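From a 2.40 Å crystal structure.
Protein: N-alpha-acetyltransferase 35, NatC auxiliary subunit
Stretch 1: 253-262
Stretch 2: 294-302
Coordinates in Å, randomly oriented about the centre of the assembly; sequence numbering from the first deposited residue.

Stretch 1 253-262: NANSVNGIFP
Stretch 2 294-302: PTDYSGFIT

Tyr297, buried, lies at the apolar centre, Tyr297 CA being 5.5 Å from Ala254 CA. Its side chain (phi/psi -99/19, chi1 m, chi2 17°) points toward the first helix (253-258 near -65/-38), where Val257 (chi1 t), whose branched methyl can lie flat on an aromatic face, lays CG1 over one face of the Tyr297 ring, 18° off the normal, a CH-pi contact. Phe261 (m, chi2 -60°) turns its edge to the Tyr297 face, offset, with planes at 72° and Phe261 CZ 3.4 Å from Tyr297 CE1.

Beside the rings, the second helix runs nearly antiparallel to the first (160°), the axes approaching to 8.8 Å. The small methyl of Ala254 suits this spacing: Ala254 CB lies 4.2 Å from Tyr297 CB, 4.1 Å from Phe300 CB and 3.9 Å from Ile301 CG1. Ile301 (m, t) points toward the first helix, and its CD1 comes within 3.3 Å of Asn255 OD1 (m, chi2 -38°), a van der Waals contact.

At the polar edge, Asn258 CA is 5.9 Å from Asp296 CA. Asn258 (m, chi2 -24°) supplies an amide acceptor: Tyr297 N donates to Asn258 OD1 (2.8 Å, 162°). Asp296 (-140/-179, chi1 p), in the turn leading to the second helix, accepts weak hydrogen bonds from Ser298 N to Asp296 OD1 (3.3 Å) and Ser298 OG to Asp296 OD2 (3.1 Å).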

# COMPACT_ATOMS: atom_id res chain seq x y z
N ASN B 253 26.43 4.09 -16.00
CA ASN B 253 27.02 5.07 -15.10
C ASN B 253 26.80 4.69 -13.64
O ASN B 253 27.67 4.92 -12.80
CB ASN B 253 26.45 6.45 -15.39
CG ASN B 253 26.93 7.00 -16.71
OD1 ASN B 253 27.01 6.28 -17.71
ND2 ASN B 253 27.28 8.28 -16.73
N ALA B 254 25.64 4.11 -13.32
CA ALA B 254 25.41 3.65 -11.95
C ALA B 254 26.37 2.52 -11.59
O ALA B 254 26.84 2.44 -10.45
CB ALA B 254 23.96 3.21 -11.78
N ASN B 255 26.67 1.63 -12.55
CA ASN B 255 27.62 0.55 -12.29
C ASN B 255 29.03 1.09 -12.09
O ASN B 255 29.77 0.59 -11.23
CB ASN B 255 27.59 -0.46 -13.43
CG ASN B 255 26.53 -1.54 -13.23
OD1 ASN B 255 26.31 -2.00 -12.11
ND2 ASN B 255 25.88 -1.94 -14.31
N SER B 256 29.43 2.09 -12.87
CA SER B 256 30.77 2.65 -12.74
C SER B 256 30.95 3.33 -11.39
O SER B 256 32.01 3.22 -10.77
CB SER B 256 31.05 3.62 -13.88
OG SER B 256 30.92 2.98 -15.14
N VAL B 257 29.91 4.02 -10.91
CA VAL B 257 30.00 4.71 -9.62
C VAL B 257 30.12 3.70 -8.49
O VAL B 257 30.86 3.91 -7.52
CB VAL B 257 28.79 5.64 -9.44
CG1 VAL B 257 28.78 6.23 -8.04
CG2 VAL B 257 28.82 6.75 -10.47
N ASN B 258 29.41 2.56 -8.60
CA ASN B 258 29.46 1.56 -7.53
C ASN B 258 30.87 1.03 -7.32
O ASN B 258 31.30 0.80 -6.18
CB ASN B 258 28.49 0.42 -7.84
CG ASN B 258 27.04 0.82 -7.60
OD1 ASN B 258 26.75 1.73 -6.83
ND2 ASN B 258 26.12 0.12 -8.27
N GLY B 259 31.62 0.82 -8.41
CA GLY B 259 33.01 0.42 -8.27
C GLY B 259 33.90 1.52 -7.73
O GLY B 259 34.99 1.23 -7.21
N ILE B 260 33.47 2.77 -7.84
CA ILE B 260 34.25 3.90 -7.35
C ILE B 260 34.04 4.11 -5.86
O ILE B 260 34.96 4.54 -5.15
CB ILE B 260 33.92 5.16 -8.17
CG1 ILE B 260 34.37 5.01 -9.62
CG2 ILE B 260 34.58 6.38 -7.57
CD1 ILE B 260 34.17 6.27 -10.45
N PHE B 261 32.84 3.80 -5.35
CA PHE B 261 32.51 4.02 -3.94
C PHE B 261 33.54 3.48 -2.96
O PHE B 261 33.95 4.23 -2.07
CB PHE B 261 31.13 3.42 -3.64
CG PHE B 261 29.99 4.37 -3.84
CD1 PHE B 261 29.93 5.56 -3.12
CD2 PHE B 261 28.98 4.08 -4.73
CE1 PHE B 261 28.89 6.44 -3.30
CE2 PHE B 261 27.93 4.96 -4.91
CZ PHE B 261 27.88 6.14 -4.20
N PRO B 262 33.99 2.22 -3.04
CA PRO B 262 34.95 1.75 -2.03
C PRO B 262 36.29 2.48 -2.08
O PRO B 262 37.00 2.49 -1.08
CB PRO B 262 35.11 0.26 -2.35
CG PRO B 262 34.79 0.16 -3.79
CD PRO B 262 33.68 1.15 -4.01
N PRO B 294 20.86 5.04 1.22
CA PRO B 294 21.52 3.89 0.58
C PRO B 294 23.02 4.14 0.45
O PRO B 294 23.48 5.28 0.40
CB PRO B 294 20.85 3.81 -0.79
CG PRO B 294 19.54 4.48 -0.62
CD PRO B 294 19.77 5.58 0.38
N THR B 295 23.78 3.05 0.40
CA THR B 295 25.23 3.14 0.32
C THR B 295 25.77 3.09 -1.11
O THR B 295 26.95 3.40 -1.32
CB THR B 295 25.89 2.01 1.13
OG1 THR B 295 25.64 0.75 0.50
CG2 THR B 295 25.33 1.98 2.55
N ASP B 296 24.94 2.73 -2.09
CA ASP B 296 25.38 2.63 -3.47
C ASP B 296 24.30 3.18 -4.40
O ASP B 296 23.24 3.63 -3.96
CB ASP B 296 25.75 1.18 -3.83
CG ASP B 296 24.58 0.21 -3.70
OD1 ASP B 296 23.42 0.65 -3.53
OD2 ASP B 296 24.83 -1.01 -3.76
N TYR B 297 24.58 3.13 -5.70
CA TYR B 297 23.65 3.59 -6.72
C TYR B 297 22.87 2.45 -7.36
O TYR B 297 22.33 2.62 -8.46
CB TYR B 297 24.38 4.38 -7.81
CG TYR B 297 24.79 5.79 -7.43
CD1 TYR B 297 24.83 6.19 -6.10
CD2 TYR B 297 25.13 6.71 -8.40
CE1 TYR B 297 25.20 7.48 -5.76
CE2 TYR B 297 25.50 7.99 -8.07
CZ TYR B 297 25.53 8.38 -6.75
OH TYR B 297 25.90 9.66 -6.44
N SER B 298 22.80 1.29 -6.71
CA SER B 298 22.09 0.15 -7.28
C SER B 298 20.61 0.43 -7.48
O SER B 298 19.98 -0.21 -8.33
CB SER B 298 22.27 -1.09 -6.40
OG SER B 298 23.57 -1.64 -6.54
N GLY B 299 20.04 1.38 -6.73
CA GLY B 299 18.63 1.70 -6.91
C GLY B 299 18.33 2.28 -8.28
O GLY B 299 17.22 2.10 -8.80
N PHE B 300 19.29 2.98 -8.88
CA PHE B 300 19.10 3.51 -10.22
C PHE B 300 19.00 2.38 -11.24
O PHE B 300 18.27 2.48 -12.23
CB PHE B 300 20.23 4.47 -10.59
CG PHE B 300 20.16 5.79 -9.87
CD1 PHE B 300 18.99 6.52 -9.84
CD2 PHE B 300 21.28 6.30 -9.23
CE1 PHE B 300 18.93 7.74 -9.19
CE2 PHE B 300 21.22 7.52 -8.57
CZ PHE B 300 20.04 8.24 -8.55
N ILE B 301 19.74 1.29 -11.01
CA ILE B 301 19.68 0.14 -11.90
C ILE B 301 18.29 -0.49 -11.86
O ILE B 301 17.70 -0.81 -12.90
CB ILE B 301 20.77 -0.88 -11.54
CG1 ILE B 301 22.16 -0.24 -11.62
CG2 ILE B 301 20.70 -2.10 -12.45
CD1 ILE B 301 23.29 -1.15 -11.20
N THR B 302 17.75 -0.68 -10.65
CA THR B 302 16.40 -1.21 -10.50
C THR B 302 15.39 -0.31 -11.19
O THR B 302 14.47 -0.79 -11.86
CB THR B 302 16.06 -1.38 -9.02
OG1 THR B 302 17.01 -2.27 -8.41
CG2 THR B 302 14.66 -1.95 -8.85